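Local coordinates for hemolysin II regulatory protein (Bacillus cereus, PDB 2JJ7), which probably binds DNA as a dimeric TetR-family transcriptional regulator, the regulatory protein of hemolysin II, at residues K18-E22 with R23-G27; Y105-I109 with K110-R114; L133-G136 with E137-V141. All blocks are in the same frame, centred on the assembly; numbering follows the deposited sequence.

Interaction 1 (K18-E22 with R23-G27); sequences KKFGE and RGYEG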
ATOM      1  N   LYS B  18      -2.192  22.185   4.308  1.00 38.02           N
ATOM      2  CA  LYS B  18      -0.889  22.148   3.658  1.00 39.26           C
ATOM      3  C   LYS B  18       0.209  21.622   4.585  1.00 39.32           C
ATOM      4  O   LYS B  18       0.954  20.711   4.222  1.00 39.67           O
ATOM      5  CB  LYS B  18      -0.496  23.537   3.142  1.00 39.47           C
ATOM      6  CG  LYS B  18       0.807  23.518   2.331  1.00 42.87           C
ATOM      7  CD  LYS B  18       1.296  24.902   1.957  1.00 47.32           C
ATOM      8  CE  LYS B  18       2.615  24.816   1.207  1.00 47.59           C
ATOM      9  NZ  LYS B  18       2.910  26.065   0.448  1.00 54.73           N
ATOM     10  N   LYS B  19       0.284  22.192   5.784  1.00 37.83           N
ATOM     11  CA  LYS B  19       1.354  21.889   6.730  1.00 37.11           C
ATOM     12  C   LYS B  19       1.234  20.511   7.374  1.00 37.61           C
ATOM     13  O   LYS B  19       2.209  19.761   7.416  1.00 38.13           O
ATOM     14  CB  LYS B  19       1.468  23.003   7.776  1.00 37.59           C
ATOM     15  CG  LYS B  19       2.135  24.275   7.239  1.00 35.93           C
ATOM     16  CD  LYS B  19       3.645  24.050   7.123  1.00 43.51           C
ATOM     17  CE  LYS B  19       4.303  25.048   6.203  1.00 46.48           C
ATOM     18  NZ  LYS B  19       5.698  24.641   5.893  1.00 49.94           N
ATOM     19  N   PHE B  20       0.043  20.177   7.863  1.00 38.53           N
ATOM     20  CA  PHE B  20      -0.263  18.804   8.286  1.00 37.08           C
ATOM     21  C   PHE B  20       0.064  17.780   7.205  1.00 36.34           C
ATOM     22  O   PHE B  20       0.618  16.728   7.503  1.00 35.98           O
ATOM     23  CB  PHE B  20      -1.737  18.655   8.659  1.00 37.90           C
ATOM     24  CG  PHE B  20      -2.080  19.156  10.038  1.00 36.96           C
ATOM     25  CD1 PHE B  20      -1.346  18.749  11.151  1.00 38.06           C
ATOM     26  CD2 PHE B  20      -3.171  20.000  10.225  1.00 34.81           C
ATOM     27  CE1 PHE B  20      -1.674  19.211  12.439  1.00 38.55           C
ATOM     28  CE2 PHE B  20      -3.513  20.461  11.511  1.00 38.56           C
ATOM     29  CZ  PHE B  20      -2.765  20.068  12.613  1.00 37.56           C
ATOM     30  N   GLY B  21      -0.292  18.083   5.957  1.00 36.45           N
ATOM     31  CA  GLY B  21      -0.029  17.175   4.829  1.00 37.54           C
ATOM     32  C   GLY B  21       1.457  16.959   4.571  1.00 39.41           C
ATOM     33  O   GLY B  21       1.880  15.872   4.182  1.00 39.61           O
ATOM     34  N   GLU B  22       2.243  18.010   4.793  1.00 39.52           N
ATOM     35  CA  GLU B  22       3.678  17.965   4.584  1.00 41.34           C
ATOM     36  C   GLU B  22       4.426  17.197   5.670  1.00 41.34           C
ATOM     37  O   GLU B  22       5.357  16.454   5.362  1.00 43.09           O
ATOM     38  CB  GLU B  22       4.246  19.378   4.482  1.00 40.12           C
ATOM     39  CG  GLU B  22       4.072  20.033   3.123  1.00 44.21           C
ATOM     40  CD  GLU B  22       4.417  21.510   3.149  1.00 49.93           C
ATOM     41  OE1 GLU B  22       4.918  21.988   4.192  1.00 46.78           O
ATOM     42  OE2 GLU B  22       4.191  22.190   2.124  1.00 53.25           O
ATOM     43  N   ARG B  23       4.017  17.366   6.923  1.00 41.36           N
ATOM     44  CA  ARG B  23       4.826  16.902   8.056  1.00 42.83           C
ATOM     45  C   ARG B  23       4.095  15.991   9.028  1.00 42.04           C
ATOM     46  O   ARG B  23       4.674  15.554  10.025  1.00 43.13           O
ATOM     47  CB  ARG B  23       5.402  18.095   8.825  1.00 42.64           C
ATOM     48  CG  ARG B  23       6.705  18.621   8.269  1.00 50.31           C
ATOM     49  CD  ARG B  23       7.300  19.655   9.198  1.00 65.00           C
ATOM     50  NE  ARG B  23       8.496  20.280   8.636  1.00 73.82           N
ATOM     51  CZ  ARG B  23       8.970  21.467   9.009  1.00 77.59           C
ATOM     52  NH1 ARG B  23       8.352  22.182   9.945  1.00 76.95           N
ATOM     53  NH2 ARG B  23      10.064  21.950   8.436  1.00 79.36           N
ATOM     54  N   GLY B  24       2.829  15.708   8.751  1.00 40.53           N
ATOM     55  CA  GLY B  24       2.052  14.837   9.622  1.00 41.20           C
ATOM     56  C   GLY B  24       1.521  15.599  10.821  1.00 41.67           C
ATOM     57  O   GLY B  24       1.890  16.749  11.047  1.00 41.24           O
ATOM     58  N   TYR B  25       0.648  14.955  11.591  1.00 42.08           N
ATOM     59  CA  TYR B  25       0.062  15.578  12.783  1.00 41.21           C
ATOM     60  C   TYR B  25       1.112  15.991  13.811  1.00 41.67           C
ATOM     61  O   TYR B  25       1.092  17.121  14.303  1.00 40.50           O
ATOM     62  CB  TYR B  25      -0.977  14.654  13.446  1.00 41.32           C
ATOM     63  CG  TYR B  25      -1.598  15.286  14.665  1.00 38.75           C
ATOM     64  CD1 TYR B  25      -2.588  16.262  14.536  1.00 38.80           C
ATOM     65  CD2 TYR B  25      -1.162  14.957  15.945  1.00 37.28           C
ATOM     66  CE1 TYR B  25      -3.144  16.877  15.647  1.00 34.37           C
ATOM     67  CE2 TYR B  25      -1.715  15.571  17.067  1.00 38.56           C
ATOM     68  CZ  TYR B  25      -2.708  16.528  16.904  1.00 33.88           C
ATOM     69  OH  TYR B  25      -3.264  17.138  18.003  1.00 38.01           O
ATOM     70  N   GLU B  26       2.014  15.065  14.137  1.00 42.08           N
ATOM     71  CA  GLU B  26       3.010  15.264  15.193  1.00 42.98           C
ATOM     72  C   GLU B  26       4.069  16.268  14.770  1.00 42.16           C
ATOM     73  O   GLU B  26       4.513  17.077  15.575  1.00 42.83           O
ATOM     74  CB  GLU B  26       3.689  13.941  15.579  1.00 42.58           C
ATOM     75  CG  GLU B  26       2.745  12.742  15.770  1.00 48.81           C
ATOM     76  CD  GLU B  26       1.954  12.792  17.075  1.00 59.02           C
ATOM     77  OE1 GLU B  26       2.313  13.573  17.988  1.00 60.43           O
ATOM     78  OE2 GLU B  26       0.966  12.034  17.186  1.00 64.54           O
ATOM     79  N   GLY B  27       4.466  16.216  13.500  1.00 41.54           N
ATOM     80  CA  GLY B  27       5.533  17.078  12.996  1.00 42.89           C
ATOM     81  C   GLY B  27       5.155  18.519  12.700  1.00 42.80           C
ATOM     82  O   GLY B  27       5.987  19.283  12.212  1.00 44.33           O
TER
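At the C-terminal end of helix 5-23, in the TetR-family DNA-binding domain, Phe20 and Tyr25 meet where the chain turns toward the predicted helix-turn-helix. Phe20 CE1 lies 3.7 Å from Tyr25 CD1. The two side chains run side by side and point the same way. Their planes are nearly parallel, 8° apart, but slid past each other. With centroids 5.8 Å apart the rings barely overlap, so they meet mainly through these neighbouring carbons. With chi1 at -179° the Tyr25 ring swings away from its own backbone N and comes to lie alongside that of Phe20. The carbonyl oxygens of Gly24 and Tyr25 lie at the edge of the Phe20 ring. Tyr55 stands edge-to-face to both rings, and Lys51 and Arg114 make cation-pi contacts with Tyr25.

The backbone closes the last helical turn in the usual way. Arg23 N donates to Lys19 O at 3.0 Å. Gly24 N donates to Phe20 O at 2.7 Å. Gly24 then leaves the helix with a positive phi of 81°, a conformation that glycine adopts readily. This change of direction places Tyr25 beyond the helix end, next to Phe20.

On another side of the turn the contacts are ionic. Lys19 NZ forms a salt bridge with Glu22 OE1 at 3.2 Å, meeting the lone pair on the side of the other carboxylate oxygen. Arg23 stretches away in an extended chain, and its NH1 makes a salt bridge to Glu32 in helix 30-37. Thr28 OG1 bonds to Gly24 O, within the loop that leads to that helix.

Interaction 2 (Y105-I109 with K110-R114); sequences YEEII and KESAR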
ATOM      1  N   TYR B 105      -4.415   7.993   5.564  1.00 34.63           N
ATOM      2  CA  TYR B 105      -3.610   6.768   5.538  1.00 34.98           C
ATOM      3  C   TYR B 105      -2.946   6.533   6.899  1.00 35.37           C
ATOM      4  O   TYR B 105      -3.041   5.417   7.456  1.00 36.62           O
ATOM      5  CB  TYR B 105      -2.582   6.755   4.396  1.00 33.31           C
ATOM      6  CG  TYR B 105      -1.697   5.516   4.379  1.00 36.94           C
ATOM      7  CD1 TYR B 105      -2.089   4.366   3.698  1.00 29.19           C
ATOM      8  CD2 TYR B 105      -0.473   5.493   5.064  1.00 29.47           C
ATOM      9  CE1 TYR B 105      -1.279   3.222   3.687  1.00 36.27           C
ATOM     10  CE2 TYR B 105       0.323   4.363   5.070  1.00 35.17           C
ATOM     11  CZ  TYR B 105      -0.079   3.234   4.372  1.00 33.81           C
ATOM     12  OH  TYR B 105       0.720   2.120   4.383  1.00 43.67           O
ATOM     13  N   GLU B 106      -2.288   7.570   7.426  1.00 34.06           N
ATOM     14  CA  GLU B 106      -1.599   7.484   8.720  1.00 34.74           C
ATOM     15  C   GLU B 106      -2.541   7.065   9.844  1.00 34.74           C
ATOM     16  O   GLU B 106      -2.172   6.244  10.677  1.00 33.91           O
ATOM     17  CB  GLU B 106      -0.923   8.813   9.098  1.00 33.49           C
ATOM     18  CG  GLU B 106       0.393   9.124   8.370  1.00 42.72           C
ATOM     19  CD  GLU B 106       1.411   7.969   8.387  1.00 52.04           C
ATOM     20  OE1 GLU B 106       1.526   7.247   9.420  1.00 44.32           O
ATOM     21  OE2 GLU B 106       2.101   7.801   7.353  1.00 50.68           O
ATOM     22  N   GLU B 107      -3.746   7.641   9.872  1.00 34.37           N
ATOM     23  CA  GLU B 107      -4.727   7.326  10.920  1.00 35.49           C
ATOM     24  C   GLU B 107      -5.264   5.918  10.763  1.00 37.55           C
ATOM     25  O   GLU B 107      -5.641   5.272  11.753  1.00 38.60           O
ATOM     26  CB  GLU B 107      -5.896   8.320  10.904  1.00 34.73           C
ATOM     27  CG  GLU B 107      -5.503   9.787  11.152  1.00 36.83           C
ATOM     28  CD  GLU B 107      -5.283  10.134  12.633  1.00 38.38           C
ATOM     29  OE1 GLU B 107      -5.476   9.258  13.505  1.00 39.20           O
ATOM     30  OE2 GLU B 107      -4.915  11.297  12.927  1.00 36.34           O
ATOM     31  N   ILE B 108      -5.341   5.446   9.517  1.00 38.09           N
ATOM     32  CA  ILE B 108      -5.791   4.070   9.256  1.00 37.05           C
ATOM     33  C   ILE B 108      -4.740   3.068   9.710  1.00 36.21           C
ATOM     34  O   ILE B 108      -5.077   2.068  10.313  1.00 38.22           O
ATOM     35  CB  ILE B 108      -6.127   3.825   7.761  1.00 37.77           C
ATOM     36  CG1 ILE B 108      -7.334   4.676   7.340  1.00 37.02           C
ATOM     37  CG2 ILE B 108      -6.398   2.322   7.485  1.00 32.77           C
ATOM     38  CD1 ILE B 108      -7.589   4.662   5.830  1.00 37.00           C
ATOM     39  N   ILE B 109      -3.472   3.321   9.412  1.00 35.60           N
ATOM     40  CA  ILE B 109      -2.463   2.303   9.680  1.00 36.98           C
ATOM     41  C   ILE B 109      -2.021   2.342  11.128  1.00 36.67           C
ATOM     42  O   ILE B 109      -1.570   1.330  11.656  1.00 34.23           O
ATOM     43  CB  ILE B 109      -1.215   2.380   8.748  1.00 37.05           C
ATOM     44  CG1 ILE B 109      -0.596   3.784   8.786  1.00 36.41           C
ATOM     45  CG2 ILE B 109      -1.587   1.928   7.339  1.00 37.13           C
ATOM     46  CD1 ILE B 109       0.903   3.827   8.510  1.00 44.27           C
ATOM     47  N   LYS B 110      -2.132   3.515  11.751  1.00 36.43           N
ATOM     48  CA  LYS B 110      -1.758   3.659  13.157  1.00 39.63           C
ATOM     49  C   LYS B 110      -2.839   4.399  13.940  1.00 39.97           C
ATOM     50  O   LYS B 110      -2.879   5.631  13.973  1.00 40.46           O
ATOM     51  CB  LYS B 110      -0.382   4.331  13.316  1.00 39.23           C
ATOM     52  CG  LYS B 110       0.130   4.324  14.767  1.00 43.07           C
ATOM     53  CD  LYS B 110       1.552   4.845  14.870  1.00 50.31           C
ATOM     54  CE  LYS B 110       1.983   4.979  16.322  1.00 56.45           C
ATOM     55  NZ  LYS B 110       3.459   5.182  16.433  1.00 58.24           N
ATOM     56  N   GLU B 111      -3.713   3.621  14.566  1.00 40.69           N
ATOM     57  CA  GLU B 111      -4.834   4.158  15.315  1.00 42.91           C
ATOM     58  C   GLU B 111      -4.388   5.145  16.392  1.00 42.37           C
ATOM     59  O   GLU B 111      -3.570   4.817  17.258  1.00 43.58           O
ATOM     60  CB  GLU B 111      -5.627   3.011  15.943  1.00 43.08           C
ATOM     61  CG  GLU B 111      -6.948   3.440  16.561  1.00 50.63           C
ATOM     62  CD  GLU B 111      -7.763   2.282  17.117  1.00 56.21           C
ATOM     63  OE1 GLU B 111      -7.376   1.105  16.931  1.00 61.51           O
ATOM     64  OE2 GLU B 111      -8.803   2.561  17.743  1.00 53.66           O
ATOM     65  N   SER B 112      -4.922   6.359  16.335  1.00 41.00           N
ATOM     66  CA  SER B 112      -4.643   7.344  17.373  1.00 39.25           C
ATOM     67  C   SER B 112      -5.915   7.661  18.153  1.00 39.09           C
ATOM     68  O   SER B 112      -7.007   7.222  17.792  1.00 38.85           O
ATOM     69  CB  SER B 112      -4.072   8.627  16.762  1.00 38.51           C
ATOM     70  OG  SER B 112      -5.104   9.398  16.158  1.00 39.27           O
ATOM     71  N   ALA B 113      -5.762   8.450  19.206  1.00 37.66           N
ATOM     72  CA  ALA B 113      -6.893   8.911  20.001  1.00 38.39           C
ATOM     73  C   ALA B 113      -7.837   9.827  19.209  1.00 36.74           C
ATOM     74  O   ALA B 113      -8.980  10.048  19.610  1.00 36.65           O
ATOM     75  CB  ALA B 113      -6.392   9.603  21.271  1.00 36.86           C
ATOM     76  N   ARG B 114      -7.363  10.337  18.076  1.00 37.35           N
ATOM     77  CA  ARG B 114      -8.151  11.246  17.237  1.00 37.12           C
ATOM     78  C   ARG B 114      -9.180  10.535  16.352  1.00 38.36           C
ATOM     79  O   ARG B 114     -10.063  11.188  15.774  1.00 39.77           O
ATOM     80  CB  ARG B 114      -7.225  12.084  16.348  1.00 36.52           C
ATOM     81  CG  ARG B 114      -6.184  12.885  17.097  1.00 36.69           C
ATOM     82  CD  ARG B 114      -5.170  13.538  16.162  1.00 39.85           C
ATOM     83  NE  ARG B 114      -4.308  12.581  15.465  1.00 41.40           N
ATOM     84  CZ  ARG B 114      -3.199  12.036  15.966  1.00 43.27           C
ATOM     85  NH1 ARG B 114      -2.785  12.319  17.200  1.00 41.24           N
ATOM     86  NH2 ARG B 114      -2.503  11.188  15.225  1.00 42.15           N
TER
HETATM   87  O   HOH W   1      -6.519   6.766  13.923  1.00 42.10           O
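Glu107 turns its carboxylate toward Ser112 and Arg114 by a bend at chi2 (-80°), while Arg114 bends at chi3 (-67°) to bring its guanidinium across. The two side chains meet at about a right angle. The carboxylate divides its oxygens between the two partners. Ser112 OG donates to Glu107 OE1 at 2.7 Å. Arg114 NE donates to Glu107 OE2 at 2.9 Å in a nearly straight bond, with the oxygen at the guanidinium edge and close to its plane. Both bonds use lone pairs on the inner side of the carboxylate. Arg114 NH2 adds a weak bond to Glu107 OE2 at 3.3 Å. Both nitrogens share OE2 and the planes are 71° apart, so this is not the flat pair in which each nitrogen meets its own oxygen.

The contact spans the link from helix 98-109 to helix 115-118 in the C-terminal domain. Lys110 N donates to Glu106 O, and Lys110 is the first residue to leave helical geometry. Ser112 OG also accepts from Arg114 N at 3.1 Å, a capping bond just before the next helix. The serine oxygen therefore joins the carboxylate to the start of that helix.

One water ties backbone and side chain together. It donates to Glu107 O and to Glu107 OE1, and accepts from Ser112 N at 2.9 Å. Glu107 is buried, and Tyr55 OH of helix 51-62 also bonds to its OE2. The arginine would probably help to keep this carboxylate charged. Glu106 OE2 instead bonds to Ser146 of the second subunit, on the dimer side of the helix.

Interaction 3 (L133-G136 with E137-V141); sequences LQEG and EKQGV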
ATOM      1  N   LEU B 133     -15.832  -6.051  -1.040  1.00 36.99           N
ATOM      2  CA  LEU B 133     -14.905  -7.122  -1.417  1.00 38.23           C
ATOM      3  C   LEU B 133     -15.440  -8.492  -1.024  1.00 38.93           C
ATOM      4  O   LEU B 133     -15.341  -9.444  -1.808  1.00 41.35           O
ATOM      5  CB  LEU B 133     -13.528  -6.897  -0.773  1.00 38.22           C
ATOM      6  CG  LEU B 133     -12.695  -5.701  -1.246  1.00 37.01           C
ATOM      7  CD1 LEU B 133     -11.408  -5.606  -0.420  1.00 31.00           C
ATOM      8  CD2 LEU B 133     -12.369  -5.817  -2.734  1.00 39.16           C
ATOM      9  N   GLN B 134     -16.004  -8.591   0.180  1.00 37.83           N
ATOM     10  CA  GLN B 134     -16.618  -9.842   0.640  1.00 38.31           C
ATOM     11  C   GLN B 134     -17.801 -10.234  -0.232  1.00 37.07           C
ATOM     12  O   GLN B 134     -17.930 -11.392  -0.598  1.00 37.94           O
ATOM     13  CB  GLN B 134     -17.046  -9.737   2.095  1.00 37.62           C
ATOM     14  CG  GLN B 134     -15.863  -9.646   3.035  1.00 45.17           C
ATOM     15  CD  GLN B 134     -16.279  -9.419   4.470  1.00 51.69           C
ATOM     16  OE1 GLN B 134     -17.210  -8.647   4.754  1.00 49.58           O
ATOM     17  NE2 GLN B 134     -15.579 -10.068   5.390  1.00 43.53           N
ATOM     18  N   GLU B 135     -18.642  -9.262  -0.583  1.00 36.55           N
ATOM     19  CA  GLU B 135     -19.735  -9.502  -1.528  1.00 38.00           C
ATOM     20  C   GLU B 135     -19.259 -10.014  -2.905  1.00 37.95           C
ATOM     21  O   GLU B 135     -19.797 -10.995  -3.425  1.00 37.15           O
ATOM     22  CB  GLU B 135     -20.614  -8.249  -1.683  1.00 37.31           C
ATOM     23  CG  GLU B 135     -21.905  -8.497  -2.471  1.00 39.77           C
ATOM     24  CD  GLU B 135     -22.825  -9.554  -1.845  1.00 45.84           C
ATOM     25  OE1 GLU B 135     -22.898  -9.645  -0.596  1.00 43.41           O
ATOM     26  OE2 GLU B 135     -23.485 -10.291  -2.613  1.00 40.58           O
ATOM     27  N   GLY B 136     -18.249  -9.355  -3.477  1.00 39.40           N
ATOM     28  CA  GLY B 136     -17.687  -9.768  -4.765  1.00 39.57           C
ATOM     29  C   GLY B 136     -17.066 -11.152  -4.729  1.00 39.27           C
ATOM     30  O   GLY B 136     -17.214 -11.940  -5.672  1.00 38.95           O
ATOM     31  N   GLU B 137     -16.382 -11.447  -3.630  1.00 38.64           N
ATOM     32  CA  GLU B 137     -15.821 -12.765  -3.412  1.00 40.05           C
ATOM     33  C   GLU B 137     -16.935 -13.791  -3.280  1.00 40.04           C
ATOM     34  O   GLU B 137     -16.860 -14.867  -3.878  1.00 40.08           O
ATOM     35  CB  GLU B 137     -14.956 -12.778  -2.156  1.00 39.63           C
ATOM     36  CG  GLU B 137     -14.372 -14.136  -1.829  1.00 40.94           C
ATOM     37  CD  GLU B 137     -13.345 -14.064  -0.713  1.00 44.11           C
ATOM     38  OE1 GLU B 137     -13.655 -13.495   0.363  1.00 44.21           O
ATOM     39  OE2 GLU B 137     -12.228 -14.575  -0.925  1.00 38.52           O
ATOM     40  N   LYS B 138     -17.954 -13.458  -2.487  1.00 39.19           N
ATOM     41  CA  LYS B 138     -19.097 -14.346  -2.284  1.00 39.11           C
ATOM     42  C   LYS B 138     -19.783 -14.642  -3.619  1.00 38.90           C
ATOM     43  O   LYS B 138     -20.138 -15.781  -3.896  1.00 38.27           O
ATOM     44  CB  LYS B 138     -20.081 -13.723  -1.290  1.00 38.70           C
ATOM     45  CG  LYS B 138     -21.403 -14.477  -1.130  1.00 40.14           C
ATOM     46  CD  LYS B 138     -22.393 -13.678  -0.284  1.00 47.10           C
ATOM     47  CE  LYS B 138     -23.811 -13.859  -0.795  1.00 47.09           C
ATOM     48  NZ  LYS B 138     -24.768 -14.218   0.285  1.00 50.59           N
ATOM     49  N   GLN B 139     -19.933 -13.611  -4.454  1.00 38.48           N
ATOM     50  CA  GLN B 139     -20.606 -13.750  -5.743  1.00 38.46           C
ATOM     51  C   GLN B 139     -19.746 -14.374  -6.844  1.00 39.39           C
ATOM     52  O   GLN B 139     -20.239 -14.635  -7.940  1.00 40.36           O
ATOM     53  CB  GLN B 139     -21.150 -12.411  -6.213  1.00 37.38           C
ATOM     54  CG  GLN B 139     -22.372 -11.949  -5.439  1.00 38.49           C
ATOM     55  CD  GLN B 139     -23.081 -10.809  -6.124  1.00 34.15           C
ATOM     56  OE1 GLN B 139     -22.969 -10.633  -7.339  1.00 34.63           O
ATOM     57  NE2 GLN B 139     -23.812 -10.012  -5.343  1.00 32.61           N
ATOM     58  N   GLY B 140     -18.467 -14.604  -6.558  1.00 40.12           N
ATOM     59  CA  GLY B 140     -17.573 -15.297  -7.494  1.00 39.60           C
ATOM     60  C   GLY B 140     -16.938 -14.356  -8.496  1.00 39.17           C
ATOM     61  O   GLY B 140     -16.452 -14.776  -9.537  1.00 38.75           O
ATOM     62  N   VAL B 141     -16.914 -13.075  -8.159  1.00 39.68           N
ATOM     63  CA  VAL B 141     -16.457 -12.055  -9.090  1.00 39.69           C
ATOM     64  C   VAL B 141     -15.067 -11.496  -8.708  1.00 39.32           C
ATOM     65  O   VAL B 141     -14.277 -11.146  -9.593  1.00 37.13           O
ATOM     66  CB  VAL B 141     -17.588 -10.986  -9.304  1.00 41.10           C
ATOM     67  CG1 VAL B 141     -17.372  -9.726  -8.497  1.00 41.94           C
ATOM     68  CG2 VAL B 141     -17.789 -10.693 -10.778  1.00 42.46           C
TER
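Backbone hydrogen bonds carry most of the contact between Leu133-Gly136 and Glu137-Val141, at the end of helix 129-138. Glu137 N donates to Leu133 O at 2.9 Å, and Lys138 N to Gln134 O at 2.8 Å. Gln139 N continues the helical pattern with a bond to Glu135 O, also 2.8 Å. The chain then turns out of the helix. Val141 N reaches back to Gly136 O at 2.8 Å, and Gly140 N bonds to Glu137 O. These two bonds, with the positive phi of Gly140 (86°), make a Schellman motif, a common way to end a helix.

The polar side-chain contact joins Glu135 and Gln139, one helical turn apart. Gln139 NE2 donates to Glu135 OE2 at 2.8 Å in a nearly straight bond. The acceptor lies near the amide plane, and the bond uses the lone pair facing away from the other carboxylate oxygen. The carboxylate and amide planes stand 78° apart. Glu135 bends at chi2 (60°) to bring its carboxylate back over the following turn. Gln139 NE2 also bonds to Phe77 O, just before helix 79-96. Lys138 bends its chain near the same carboxylate, but its NZ stays 5.0 Å from Glu135 OE1, too far for a direct ion pair.

Apolar contact is slight between the segments. Val141 CG1 rests 3.7 Å from Gly136 CA. Val141 also touches Pro79 and Ile80 of helix 79-96, and Leu133 packs on helix 147-158.

The Gln139 amide thus ties the Glu135 carboxylate to the backbone before helix 79-96. Together with the Schellman bonds, this pins the helix end through both side chain and main chain.

In the fold
The three interactions follow one another along the chain, each at the C-terminal end of a helix: 5-23, 98-109 and 129-138. Interaction 1 belongs to the N-terminal TetR-family DNA-binding domain; interactions 2 and 3 lie in the C-terminal domain. Interactions 1 and 2 have centres 14 Å apart and touch through Tyr25 and Arg114, with Tyr55 of helix 51-62 contacting both. They therefore join the DNA-binding part directly to the C-terminal domain. Interaction 3 lies apart, with its centre 28 Å from that of interaction 2 and 37 Å from that of interaction 1. It sits across the chain's centre from interaction 1, away from the interdomain junction.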